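Local structure of Sodium/calcium exchanger membrane region domain-containing protein (4KPP) at residues Phe143-Ala148 against Phe326-Leu331; Leu150-Leu155 against Leu319-Ser324; Ser171-Tyr176 against Ser281-Trp286; Phe345-Val350 against Ser364-Ile369. The protein probably carries calcium ions across the archaeal membrane in exchange for protons, as a member of the sodium/calcium exchanger family. One frame throughout, in Å; residues are numbered along the deposited sequence.

In the fold
Interactions 1 and 2 lie on the same antiparallel helix pair, 138-152 with 311-331, their centres 10 Å apart. Interaction 3 sets helix 163-182 against helix 271-285, with centres 12 Å from interaction 1 and 14 Å from interaction 2; both its segments lie, along the chain, between the two halves of interactions 1 and 2. Interaction 4 follows in sequence, pairing the consecutive helices 338-353 and 357-377. It touches interactions 1 and 2 largely through Tyr367 but stays about 10 Å, nearest atoms, from interaction 3. The first three contacts each join one exchanger family region (31-182) to the other (208-357), so they knit the two together, while a calcium ion sits beside interaction 1.

Interaction 1 of 4, residues Phe143-Ala148 against Phe326-Leu331; sequences FFLFLA and FAVAIL. With CA (calcium ion), chain D.
The Phe146 ring is met obliquely by Val328, whose CG1 lies 4.0 Å from Phe146 CD1, and the two side chains cross at about a right angle. Within their own helices the other rings also have neighbours over a face. Leu147 CG sits over one face of the Phe143 ring, toward its rim, with Phe144 CD2 in plane at the edge; Phe143 CD2 in turn stands over one face of Phe144. In the partner helix, Ile330 CD1 lies over one face of Phe326, toward its rim and 3.5 Å above the ring plane.

Val328 suits its place because its two methyls fork. CG1, anti to the backbone N (chi1 165°), goes to the phenylalanine, while CG2 rests 3.7 Å from Leu145 CB and also reaches Phe146 N. The branched valine thus touches two consecutive residues, Leu145 and Phe146, at once. One turn on, Leu331 CD1 comes to 4.3 Å from Leu145 CD2, a looser touch. The side-chain contacts are all apolar, as expected of a predicted membrane helix. Ile330 turns its carbonyl to other work: Ile330 O binds calcium at 2.5 Å, with Asp333, Lys335 and Glu340 supplying further ligands.

The two helical segments run nearly antiparallel, at 156°, with their axes 9.7 Å apart. Helix 271-285 touches Leu145, helix 163-182 packs on Phe144, helix 96-127 meets Ala327, and helix 357-377 lies against Phe326 and Ala329.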
# COMPACT_ATOMS: atom_id res chain seq x y z
N PHE A 143 -12.48 -9.61 -6.88
CA PHE A 143 -12.65 -9.60 -8.33
C PHE A 143 -11.56 -8.80 -9.03
O PHE A 143 -10.95 -9.27 -10.00
CB PHE A 143 -14.03 -9.03 -8.69
CG PHE A 143 -14.28 -8.91 -10.16
CD1 PHE A 143 -14.73 -10.00 -10.89
CD2 PHE A 143 -14.08 -7.71 -10.81
CE1 PHE A 143 -14.97 -9.89 -12.25
CE2 PHE A 143 -14.31 -7.59 -12.17
CZ PHE A 143 -14.76 -8.68 -12.89
N PHE A 144 -11.32 -7.59 -8.55
CA PHE A 144 -10.32 -6.72 -9.17
C PHE A 144 -8.90 -7.18 -8.90
O PHE A 144 -8.01 -6.97 -9.72
CB PHE A 144 -10.52 -5.27 -8.73
CG PHE A 144 -11.59 -4.56 -9.50
CD1 PHE A 144 -11.33 -4.06 -10.77
CD2 PHE A 144 -12.86 -4.42 -8.98
CE1 PHE A 144 -12.31 -3.42 -11.49
CE2 PHE A 144 -13.85 -3.77 -9.70
CZ PHE A 144 -13.57 -3.28 -10.95
N LEU A 145 -8.70 -7.83 -7.76
CA LEU A 145 -7.41 -8.42 -7.43
C LEU A 145 -7.10 -9.54 -8.41
O LEU A 145 -5.97 -9.70 -8.86
CB LEU A 145 -7.42 -8.95 -6.00
CG LEU A 145 -6.40 -8.37 -5.03
CD1 LEU A 145 -6.05 -6.94 -5.39
CD2 LEU A 145 -6.95 -8.45 -3.61
N PHE A 146 -8.12 -10.32 -8.75
CA PHE A 146 -7.97 -11.43 -9.68
C PHE A 146 -7.64 -10.93 -11.09
O PHE A 146 -6.77 -11.48 -11.75
CB PHE A 146 -9.23 -12.29 -9.69
CG PHE A 146 -9.05 -13.61 -10.37
CD1 PHE A 146 -8.09 -14.51 -9.93
CD2 PHE A 146 -9.87 -13.97 -11.43
CE1 PHE A 146 -7.93 -15.74 -10.55
CE2 PHE A 146 -9.72 -15.20 -12.06
CZ PHE A 146 -8.75 -16.08 -11.61
N LEU A 147 -8.34 -9.89 -11.53
CA LEU A 147 -8.10 -9.34 -12.87
C LEU A 147 -6.74 -8.67 -12.99
O LEU A 147 -6.06 -8.81 -14.02
CB LEU A 147 -9.20 -8.33 -13.24
CG LEU A 147 -10.60 -8.88 -13.49
CD1 LEU A 147 -11.45 -7.84 -14.20
CD2 LEU A 147 -10.55 -10.18 -14.30
N ALA A 148 -6.34 -7.95 -11.95
CA ALA A 148 -5.04 -7.28 -11.93
C ALA A 148 -3.91 -8.31 -11.95
O ALA A 148 -2.90 -8.13 -12.62
CB ALA A 148 -4.92 -6.38 -10.71
N PHE A 326 -2.26 -16.47 -4.77
CA PHE A 326 -2.46 -17.20 -3.53
C PHE A 326 -3.27 -16.39 -2.52
O PHE A 326 -4.07 -16.94 -1.77
CB PHE A 326 -1.10 -17.60 -2.95
CG PHE A 326 -1.20 -18.47 -1.73
CD1 PHE A 326 -1.85 -19.69 -1.78
CD2 PHE A 326 -0.63 -18.06 -0.53
CE1 PHE A 326 -1.94 -20.49 -0.65
CE2 PHE A 326 -0.71 -18.85 0.59
CZ PHE A 326 -1.36 -20.07 0.53
N ALA A 327 -3.05 -15.08 -2.52
CA ALA A 327 -3.80 -14.18 -1.66
C ALA A 327 -5.29 -14.16 -2.02
O ALA A 327 -6.15 -14.25 -1.15
CB ALA A 327 -3.22 -12.77 -1.72
N VAL A 328 -5.57 -14.05 -3.32
CA VAL A 328 -6.94 -14.09 -3.82
C VAL A 328 -7.65 -15.38 -3.42
O VAL A 328 -8.79 -15.36 -2.95
CB VAL A 328 -6.98 -13.96 -5.36
CG1 VAL A 328 -8.34 -14.36 -5.91
CG2 VAL A 328 -6.62 -12.55 -5.78
N ALA A 329 -6.98 -16.51 -3.63
CA ALA A 329 -7.56 -17.82 -3.34
C ALA A 329 -7.90 -17.97 -1.85
O ALA A 329 -8.88 -18.62 -1.50
CB ALA A 329 -6.61 -18.93 -3.79
N ILE A 330 -7.09 -17.36 -1.00
CA ILE A 330 -7.31 -17.40 0.45
C ILE A 330 -8.51 -16.57 0.86
O ILE A 330 -9.26 -16.95 1.76
CB ILE A 330 -6.04 -16.92 1.20
CG1 ILE A 330 -4.98 -18.02 1.20
CG2 ILE A 330 -6.37 -16.50 2.63
CD1 ILE A 330 -3.72 -17.64 1.95
N LEU A 331 -8.71 -15.44 0.18
CA LEU A 331 -9.82 -14.54 0.51
C LEU A 331 -11.19 -15.06 0.05
O LEU A 331 -12.22 -14.55 0.48
CB LEU A 331 -9.58 -13.16 -0.10
CG LEU A 331 -8.30 -12.43 0.31
CD1 LEU A 331 -8.20 -11.10 -0.40
CD2 LEU A 331 -8.24 -12.25 1.82
CA CA D . -9.46 -18.29 3.91

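Interaction 2 of 4, residues Leu150-Leu155 against Leu319-Ser324. With OLB ((2S)-2,3-dihydroxypropyl (9Z)-octadec-9-enoate), chain E.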
# COMPACT_ATOMS: atom_id res chain seq x y z
N LEU A 150 -4.06 -11.55 -13.05
CA LEU A 150 -4.04 -12.21 -14.34
C LEU A 150 -3.36 -11.34 -15.39
O LEU A 150 -2.62 -11.83 -16.24
CB LEU A 150 -5.45 -12.56 -14.80
CG LEU A 150 -6.19 -13.63 -14.00
CD1 LEU A 150 -7.52 -13.96 -14.65
CD2 LEU A 150 -5.32 -14.88 -13.86
N TYR A 151 -3.59 -10.03 -15.30
CA TYR A 151 -2.95 -9.11 -16.23
C TYR A 151 -1.47 -8.95 -15.93
O TYR A 151 -0.66 -8.81 -16.84
CB TYR A 151 -3.64 -7.75 -16.22
CG TYR A 151 -3.25 -6.89 -17.40
CD1 TYR A 151 -3.93 -6.99 -18.61
CD2 TYR A 151 -2.17 -6.01 -17.32
CE1 TYR A 151 -3.57 -6.21 -19.70
CE2 TYR A 151 -1.80 -5.24 -18.41
CZ TYR A 151 -2.50 -5.34 -19.59
OH TYR A 151 -2.14 -4.57 -20.67
N ALA A 152 -1.12 -8.98 -14.65
CA ALA A 152 0.27 -8.81 -14.23
C ALA A 152 1.15 -9.99 -14.65
O ALA A 152 2.36 -9.85 -14.77
CB ALA A 152 0.35 -8.58 -12.73
N PHE A 153 0.53 -11.14 -14.86
CA PHE A 153 1.26 -12.31 -15.35
C PHE A 153 1.75 -12.14 -16.79
O PHE A 153 2.57 -12.91 -17.26
CB PHE A 153 0.40 -13.58 -15.25
CG PHE A 153 0.45 -14.25 -13.91
CD1 PHE A 153 1.65 -14.70 -13.39
CD2 PHE A 153 -0.71 -14.44 -13.17
CE1 PHE A 153 1.70 -15.32 -12.16
CE2 PHE A 153 -0.67 -15.06 -11.94
CZ PHE A 153 0.54 -15.50 -11.43
N THR A 154 1.23 -11.12 -17.48
CA THR A 154 1.62 -10.88 -18.86
C THR A 154 2.83 -9.95 -18.94
O THR A 154 3.35 -9.69 -20.02
CB THR A 154 0.46 -10.27 -19.68
OG1 THR A 154 0.17 -8.95 -19.20
CG2 THR A 154 -0.78 -11.14 -19.57
N LEU A 155 3.27 -9.46 -17.79
CA LEU A 155 4.40 -8.54 -17.73
C LEU A 155 5.80 -9.19 -17.83
O LEU A 155 6.64 -8.70 -18.58
CB LEU A 155 4.31 -7.63 -16.50
CG LEU A 155 3.03 -6.79 -16.40
CD1 LEU A 155 3.09 -5.84 -15.21
CD2 LEU A 155 2.78 -6.03 -17.70
N LEU A 319 6.89 -13.31 -9.08
CA LEU A 319 6.79 -13.75 -7.69
C LEU A 319 5.65 -13.02 -7.00
O LEU A 319 4.88 -13.61 -6.25
CB LEU A 319 8.11 -13.47 -6.96
CG LEU A 319 8.61 -14.39 -5.84
CD1 LEU A 319 9.80 -13.76 -5.14
CD2 LEU A 319 7.53 -14.75 -4.83
N THR A 320 5.56 -11.71 -7.26
CA THR A 320 4.53 -10.88 -6.64
C THR A 320 3.15 -11.26 -7.14
O THR A 320 2.19 -11.31 -6.37
CB THR A 320 4.78 -9.39 -6.93
OG1 THR A 320 6.13 -9.05 -6.61
CG2 THR A 320 3.84 -8.53 -6.11
N ALA A 321 3.05 -11.53 -8.44
CA ALA A 321 1.79 -11.97 -9.03
C ALA A 321 1.38 -13.33 -8.47
O ALA A 321 0.21 -13.58 -8.20
CB ALA A 321 1.92 -12.04 -10.54
N ALA A 322 2.37 -14.20 -8.28
CA ALA A 322 2.14 -15.52 -7.72
C ALA A 322 1.62 -15.44 -6.30
O ALA A 322 0.65 -16.11 -5.95
CB ALA A 322 3.42 -16.35 -7.77
N GLN A 323 2.25 -14.60 -5.48
CA GLN A 323 1.80 -14.38 -4.11
C GLN A 323 0.39 -13.80 -4.10
O GLN A 323 -0.41 -14.11 -3.21
CB GLN A 323 2.74 -13.42 -3.38
CG GLN A 323 2.38 -13.23 -1.91
CD GLN A 323 2.96 -11.95 -1.32
OE1 GLN A 323 3.02 -10.93 -2.00
NE2 GLN A 323 3.39 -12.02 -0.07
N SER A 324 0.08 -12.97 -5.09
CA SER A 324 -1.21 -12.30 -5.17
C SER A 324 -2.32 -13.27 -5.58
O SER A 324 -3.46 -13.12 -5.16
CB SER A 324 -1.15 -11.11 -6.13
OG SER A 324 -0.14 -10.20 -5.72
C1 OLB E . -3.53 -8.37 -23.16
C2 OLB E . -3.71 -9.71 -22.52
C3 OLB E . -4.50 -9.55 -21.27
C4 OLB E . -5.26 -10.81 -20.99
C5 OLB E . -4.77 -11.43 -19.73
O19 OLB E . -4.51 -7.75 -23.54
O20 OLB E . -2.28 -7.84 -23.34
C21 OLB E . -2.14 -6.64 -23.99
C22 OLB E . -0.82 -6.05 -23.65
O23 OLB E . -0.01 -7.03 -23.13
C24 OLB E . -0.20 -5.47 -24.88
C6 OLB E . -5.40 -10.76 -18.56
C7 OLB E . -6.87 -11.01 -18.57
C8 OLB E . -7.43 -10.71 -17.23
C9 OLB E . -7.29 -9.25 -16.94
C10 OLB E . -8.33 -8.30 -17.41
C11 OLB E . -7.94 -6.93 -17.88
C12 OLB E . -9.11 -6.32 -18.58
C13 OLB E . -8.65 -5.25 -19.51
C14 OLB E . -7.93 -5.85 -20.67
C15 OLB E . -7.50 -4.75 -21.58
C16 OLB E . -6.63 -5.29 -22.67
C17 OLB E . -7.42 -6.23 -23.52
C18 OLB E . -7.26 -5.87 -24.96
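Ala152 and Phe153 open the type I beta turn from Ala152 to Leu155, which follows the helical run of 138-152, and it is this turn that packs against Ala321 and Ala322 on helix 311-331. The contact belongs to an antiparallel pair of helices within the exchanger's membrane bundle.

Its centre is a CH-pi contact. Ala321 CB stands over one face of the Phe153 ring, 3.8 Å from the centroid and 17° off the ring normal, displaced toward the CE1 side. The ring reaches a little further along the helix, where Phe153 CZ lies 3.9 Å from Ala322 N, approached obliquely. Small side chains suit the partner helix here: with only a methyl at Ala321, the flat ring can lie close to the helix backbone. Beside it Ala152 CB and Ala321 CB come to 4.4 Å, and the CA atoms of these two alanines are 6.3 Å apart. Trp286, just after helix 271-285, packs on both of them.

The same segment, 150-155, also meets lipid. A monoolein molecule runs along Leu150, Tyr151 and Thr154, its C8 lying 3.6 Å from Leu150 CB, while Tyr151 OH is hydrogen-bonded to Asp165. Just before the turn, Tyr151 O accepts from both Thr154 N and Thr154 OG1, the hydroxyl lying in the carbonyl plane. On the facing helix Thr320 O is gripped twice as well: Ser324 N and Ser324 OG reach it from opposite faces of its plane, the hydroxyl at 2.7 Å.

Interaction 3 of 4, residues Ser171-Tyr176 against Ser281-Trp286; sequences SLYAIY and SKVNQW
Val283, Tyr173 and Asn284 carry most of the buried surface where helix 163-182 meets helix 271-285, and Tyr176 completes the group. Val283 is shared by the two tyrosines. Its CG1 lies over one face of the Tyr176 ring, 3.9 Å from the centroid and 20° off the normal, a CH-pi contact; the same methyl sits at the edge of the Tyr173 ring, 4.3 Å from Tyr173 CD1. A compact branched residue fits between them.

Tyr173 and Asn284 run side by side in the same direction, ring and amide planes 74° apart, with Tyr173 CE1 3.4 Å from Asn284 CB. With CG between the backbone N and carbonyl carbon (chi1 76°), the asparagine turns its amide away from helix 163-182 while CB stays against the ring. ND2 meets the phenol only through a water, which accepts from it and lies 3.1 Å from Tyr173 OH, while Asn284 OD1 pairs with Tyr79. A phenylalanine at Tyr173 would probably keep the ring packing but cost the water its phenolic partner.

Tyr176 OH bonds to Glu141 and Ser280. The contact therefore mixes apolar packing with polar ends satisfied inside the membrane bundle, where an unpaired polar group would be costly.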
# COMPACT_ATOMS: atom_id res chain seq x y z
N SER A 171 -7.16 2.01 -15.28
CA SER A 171 -8.57 1.78 -15.61
C SER A 171 -9.23 0.85 -14.61
O SER A 171 -10.34 1.11 -14.15
CB SER A 171 -8.71 1.21 -17.02
OG SER A 171 -8.29 2.15 -18.00
N LEU A 172 -8.54 -0.24 -14.28
CA LEU A 172 -9.05 -1.20 -13.30
C LEU A 172 -9.34 -0.52 -11.97
O LEU A 172 -10.40 -0.73 -11.38
CB LEU A 172 -8.07 -2.35 -13.10
CG LEU A 172 -8.02 -3.41 -14.21
CD1 LEU A 172 -6.88 -4.39 -13.96
CD2 LEU A 172 -9.35 -4.14 -14.31
N TYR A 173 -8.41 0.31 -11.51
CA TYR A 173 -8.59 0.99 -10.24
C TYR A 173 -9.70 2.03 -10.31
O TYR A 173 -10.49 2.16 -9.37
CB TYR A 173 -7.29 1.63 -9.75
CG TYR A 173 -7.42 2.20 -8.36
CD1 TYR A 173 -7.63 1.36 -7.27
CD2 TYR A 173 -7.37 3.57 -8.13
CE1 TYR A 173 -7.78 1.86 -6.00
CE2 TYR A 173 -7.51 4.08 -6.85
CZ TYR A 173 -7.71 3.22 -5.79
OH TYR A 173 -7.85 3.72 -4.51
N ALA A 174 -9.76 2.77 -11.41
CA ALA A 174 -10.80 3.78 -11.61
C ALA A 174 -12.20 3.16 -11.56
O ALA A 174 -13.10 3.69 -10.91
CB ALA A 174 -10.59 4.51 -12.92
N ILE A 175 -12.36 2.03 -12.24
CA ILE A 175 -13.61 1.28 -12.23
C ILE A 175 -13.90 0.76 -10.82
O ILE A 175 -15.04 0.80 -10.35
CB ILE A 175 -13.58 0.11 -13.22
CG1 ILE A 175 -13.48 0.63 -14.66
CG2 ILE A 175 -14.80 -0.78 -13.07
CD1 ILE A 175 -13.45 -0.47 -15.70
N TYR A 176 -12.86 0.26 -10.16
CA TYR A 176 -12.97 -0.23 -8.79
C TYR A 176 -13.45 0.87 -7.84
O TYR A 176 -14.34 0.64 -7.03
CB TYR A 176 -11.64 -0.80 -8.32
CG TYR A 176 -11.56 -0.99 -6.82
CD1 TYR A 176 -12.35 -1.93 -6.18
CD2 TYR A 176 -10.69 -0.23 -6.05
CE1 TYR A 176 -12.28 -2.11 -4.81
CE2 TYR A 176 -10.61 -0.40 -4.69
CZ TYR A 176 -11.40 -1.34 -4.07
OH TYR A 176 -11.33 -1.52 -2.70
N SER A 281 -6.01 -1.63 0.18
CA SER A 281 -4.70 -1.03 -0.02
C SER A 281 -3.86 -1.90 -0.95
O SER A 281 -3.08 -1.39 -1.76
CB SER A 281 -3.97 -0.86 1.31
OG SER A 281 -2.66 -0.35 1.11
N LYS A 282 -4.03 -3.22 -0.83
CA LYS A 282 -3.41 -4.14 -1.77
C LYS A 282 -3.93 -3.87 -3.18
O LYS A 282 -3.16 -3.89 -4.13
CB LYS A 282 -3.66 -5.60 -1.36
CG LYS A 282 -3.37 -6.64 -2.45
CD LYS A 282 -1.91 -6.64 -2.89
CE LYS A 282 -1.71 -7.60 -4.06
NZ LYS A 282 -0.32 -7.60 -4.60
N VAL A 283 -5.22 -3.59 -3.30
CA VAL A 283 -5.82 -3.32 -4.60
C VAL A 283 -5.15 -2.13 -5.31
O VAL A 283 -4.71 -2.27 -6.45
CB VAL A 283 -7.35 -3.08 -4.51
CG1 VAL A 283 -7.93 -2.75 -5.88
CG2 VAL A 283 -8.04 -4.29 -3.92
N ASN A 284 -5.06 -0.98 -4.64
CA ASN A 284 -4.47 0.19 -5.30
C ASN A 284 -2.97 0.02 -5.58
O ASN A 284 -2.48 0.47 -6.62
CB ASN A 284 -4.76 1.51 -4.55
CG ASN A 284 -3.93 1.69 -3.30
OD1 ASN A 284 -2.73 1.96 -3.37
ND2 ASN A 284 -4.57 1.58 -2.14
N GLN A 285 -2.26 -0.63 -4.66
CA GLN A 285 -0.83 -0.84 -4.85
C GLN A 285 -0.54 -1.86 -5.94
O GLN A 285 0.56 -1.90 -6.50
CB GLN A 285 -0.16 -1.22 -3.53
CG GLN A 285 -0.14 -0.08 -2.52
CD GLN A 285 0.55 -0.44 -1.22
OE1 GLN A 285 1.78 -0.52 -1.16
NE2 GLN A 285 -0.23 -0.64 -0.16
N TRP A 286 -1.54 -2.66 -6.27
CA TRP A 286 -1.40 -3.70 -7.28
C TRP A 286 -2.11 -3.29 -8.57
O TRP A 286 -2.25 -4.08 -9.50
CB TRP A 286 -1.93 -5.03 -6.74
CG TRP A 286 -1.56 -6.26 -7.52
CD1 TRP A 286 -2.39 -7.27 -7.91
CD2 TRP A 286 -0.25 -6.62 -8.01
NE1 TRP A 286 -1.70 -8.23 -8.60
CE2 TRP A 286 -0.38 -7.85 -8.67
CE3 TRP A 286 1.01 -6.02 -7.94
CZ2 TRP A 286 0.70 -8.50 -9.27
CZ3 TRP A 286 2.08 -6.66 -8.54
CH2 TRP A 286 1.92 -7.89 -9.19
O HOH W 1 -7.78 1.48 -2.30

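Interaction 4 of 4, residues Phe345-Val350 against Ser364-Ile369; sequences FLLFIV and SAIYII
Leu347 and Tyr367 slide past each other in opposite directions, so that each side chain reaches toward the other's helix. The leucine lies along the tyrosine from its CB outward: Leu347 CB is 3.7 Å from Tyr367 CE1, and Leu347 CD1 is likewise 3.7 Å from Tyr367 CE1, approaching the ring obliquely. At the far end of the ring, Tyr367 OH comes to 3.6 Å from Leu347 CB and lies as near to the backbone carbon of that leucine. With CG anti to the carbonyl carbon (chi1 -83°), the phenol extends across the gap to the facing helix.

The other methyl of the leucine goes elsewhere: Leu347 CD2 is 4.1 Å from Ile366 CG2, where the two aliphatic chains meet at a slant. A leucine is well suited to this double task, since its terminal fork can serve the aromatic and the isoleucine together. Shortening Tyr367 to an alanine would probably open a gap beside Leu347 and strip packing from Leu319 and Ala322 of helix 311-331, which the ring also touches.

The segment axes lie 11.4 Å apart, a wide spacing that a long aromatic side chain can bridge, and run at 163°. Helices 338-353 and 357-377 follow one another with only a short connection, so this is the packing of an antiparallel helical hairpin, one that lies against helix 311-331 in the membrane domain of the exchanger.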
# COMPACT_ATOMS: atom_id res chain seq x y z
N PHE A 345 2.96 -15.75 5.90
CA PHE A 345 4.16 -15.29 6.59
C PHE A 345 5.40 -16.09 6.21
O PHE A 345 6.40 -15.53 5.76
CB PHE A 345 3.95 -15.33 8.11
CG PHE A 345 5.15 -14.86 8.89
CD1 PHE A 345 5.40 -13.50 9.04
CD2 PHE A 345 6.02 -15.77 9.47
CE1 PHE A 345 6.50 -13.06 9.76
CE2 PHE A 345 7.12 -15.34 10.19
CZ PHE A 345 7.36 -13.98 10.33
N LEU A 346 5.32 -17.41 6.38
CA LEU A 346 6.46 -18.29 6.10
C LEU A 346 6.94 -18.22 4.66
O LEU A 346 8.14 -18.04 4.41
CB LEU A 346 6.12 -19.74 6.47
CG LEU A 346 5.84 -20.00 7.96
CD1 LEU A 346 5.54 -21.47 8.20
CD2 LEU A 346 7.01 -19.54 8.81
N LEU A 347 6.02 -18.35 3.71
CA LEU A 347 6.38 -18.33 2.29
C LEU A 347 7.05 -17.01 1.89
O LEU A 347 7.84 -16.97 0.95
CB LEU A 347 5.15 -18.60 1.42
CG LEU A 347 4.65 -20.05 1.44
CD1 LEU A 347 3.35 -20.18 0.66
CD2 LEU A 347 5.71 -20.98 0.88
N PHE A 348 6.72 -15.94 2.61
CA PHE A 348 7.33 -14.64 2.37
C PHE A 348 8.76 -14.59 2.90
O PHE A 348 9.70 -14.34 2.15
CB PHE A 348 6.50 -13.52 3.01
CG PHE A 348 7.17 -12.18 2.97
CD1 PHE A 348 7.12 -11.41 1.81
CD2 PHE A 348 7.84 -11.68 4.08
CE1 PHE A 348 7.74 -10.17 1.77
CE2 PHE A 348 8.45 -10.44 4.04
CZ PHE A 348 8.41 -9.68 2.88
N ILE A 349 8.92 -14.83 4.20
CA ILE A 349 10.23 -14.70 4.85
C ILE A 349 11.25 -15.72 4.37
O ILE A 349 12.45 -15.46 4.40
CB ILE A 349 10.12 -14.75 6.40
CG1 ILE A 349 9.35 -15.99 6.86
CG2 ILE A 349 9.46 -13.47 6.92
CD1 ILE A 349 10.23 -17.15 7.26
N VAL A 350 10.78 -16.89 3.93
CA VAL A 350 11.67 -17.91 3.39
C VAL A 350 12.39 -17.38 2.15
O VAL A 350 13.60 -17.57 1.99
CB VAL A 350 10.91 -19.21 3.05
CG1 VAL A 350 11.70 -20.05 2.06
CG2 VAL A 350 10.64 -20.01 4.32
N SER A 364 7.50 -19.08 -6.35
CA SER A 364 6.49 -18.74 -7.35
C SER A 364 5.65 -19.96 -7.69
O SER A 364 4.42 -19.89 -7.70
CB SER A 364 7.14 -18.20 -8.63
OG SER A 364 7.78 -16.96 -8.41
N ALA A 365 6.32 -21.08 -7.97
CA ALA A 365 5.64 -22.33 -8.29
C ALA A 365 4.73 -22.79 -7.15
O ALA A 365 3.61 -23.23 -7.38
CB ALA A 365 6.65 -23.41 -8.63
N ILE A 366 5.23 -22.68 -5.92
CA ILE A 366 4.47 -23.10 -4.75
C ILE A 366 3.20 -22.26 -4.55
O ILE A 366 2.12 -22.80 -4.31
CB ILE A 366 5.34 -23.08 -3.47
CG1 ILE A 366 6.46 -24.12 -3.59
CG2 ILE A 366 4.50 -23.37 -2.24
CD1 ILE A 366 7.32 -24.26 -2.35
N TYR A 367 3.33 -20.94 -4.67
CA TYR A 367 2.19 -20.03 -4.60
C TYR A 367 1.11 -20.45 -5.59
O TYR A 367 -0.06 -20.60 -5.22
CB TYR A 367 2.62 -18.60 -4.93
CG TYR A 367 3.21 -17.82 -3.78
CD1 TYR A 367 2.70 -17.93 -2.50
CD2 TYR A 367 4.29 -16.97 -3.99
CE1 TYR A 367 3.24 -17.20 -1.45
CE2 TYR A 367 4.83 -16.24 -2.95
CZ TYR A 367 4.31 -16.36 -1.69
OH TYR A 367 4.86 -15.63 -0.66
N ILE A 368 1.51 -20.64 -6.84
CA ILE A 368 0.59 -20.99 -7.91
C ILE A 368 -0.03 -22.37 -7.70
O ILE A 368 -1.25 -22.53 -7.81
CB ILE A 368 1.28 -20.95 -9.28
CG1 ILE A 368 1.75 -19.52 -9.59
CG2 ILE A 368 0.34 -21.45 -10.37
CD1 ILE A 368 2.53 -19.40 -10.89
N ILE A 369 0.80 -23.35 -7.38
CA ILE A 369 0.32 -24.72 -7.22
C ILE A 369 -0.58 -24.86 -5.99
O ILE A 369 -1.55 -25.61 -6.02
CB ILE A 369 1.49 -25.73 -7.20
CG1 ILE A 369 2.17 -25.77 -8.57
CG2 ILE A 369 1.01 -27.12 -6.82
CD1 ILE A 369 3.37 -26.67 -8.64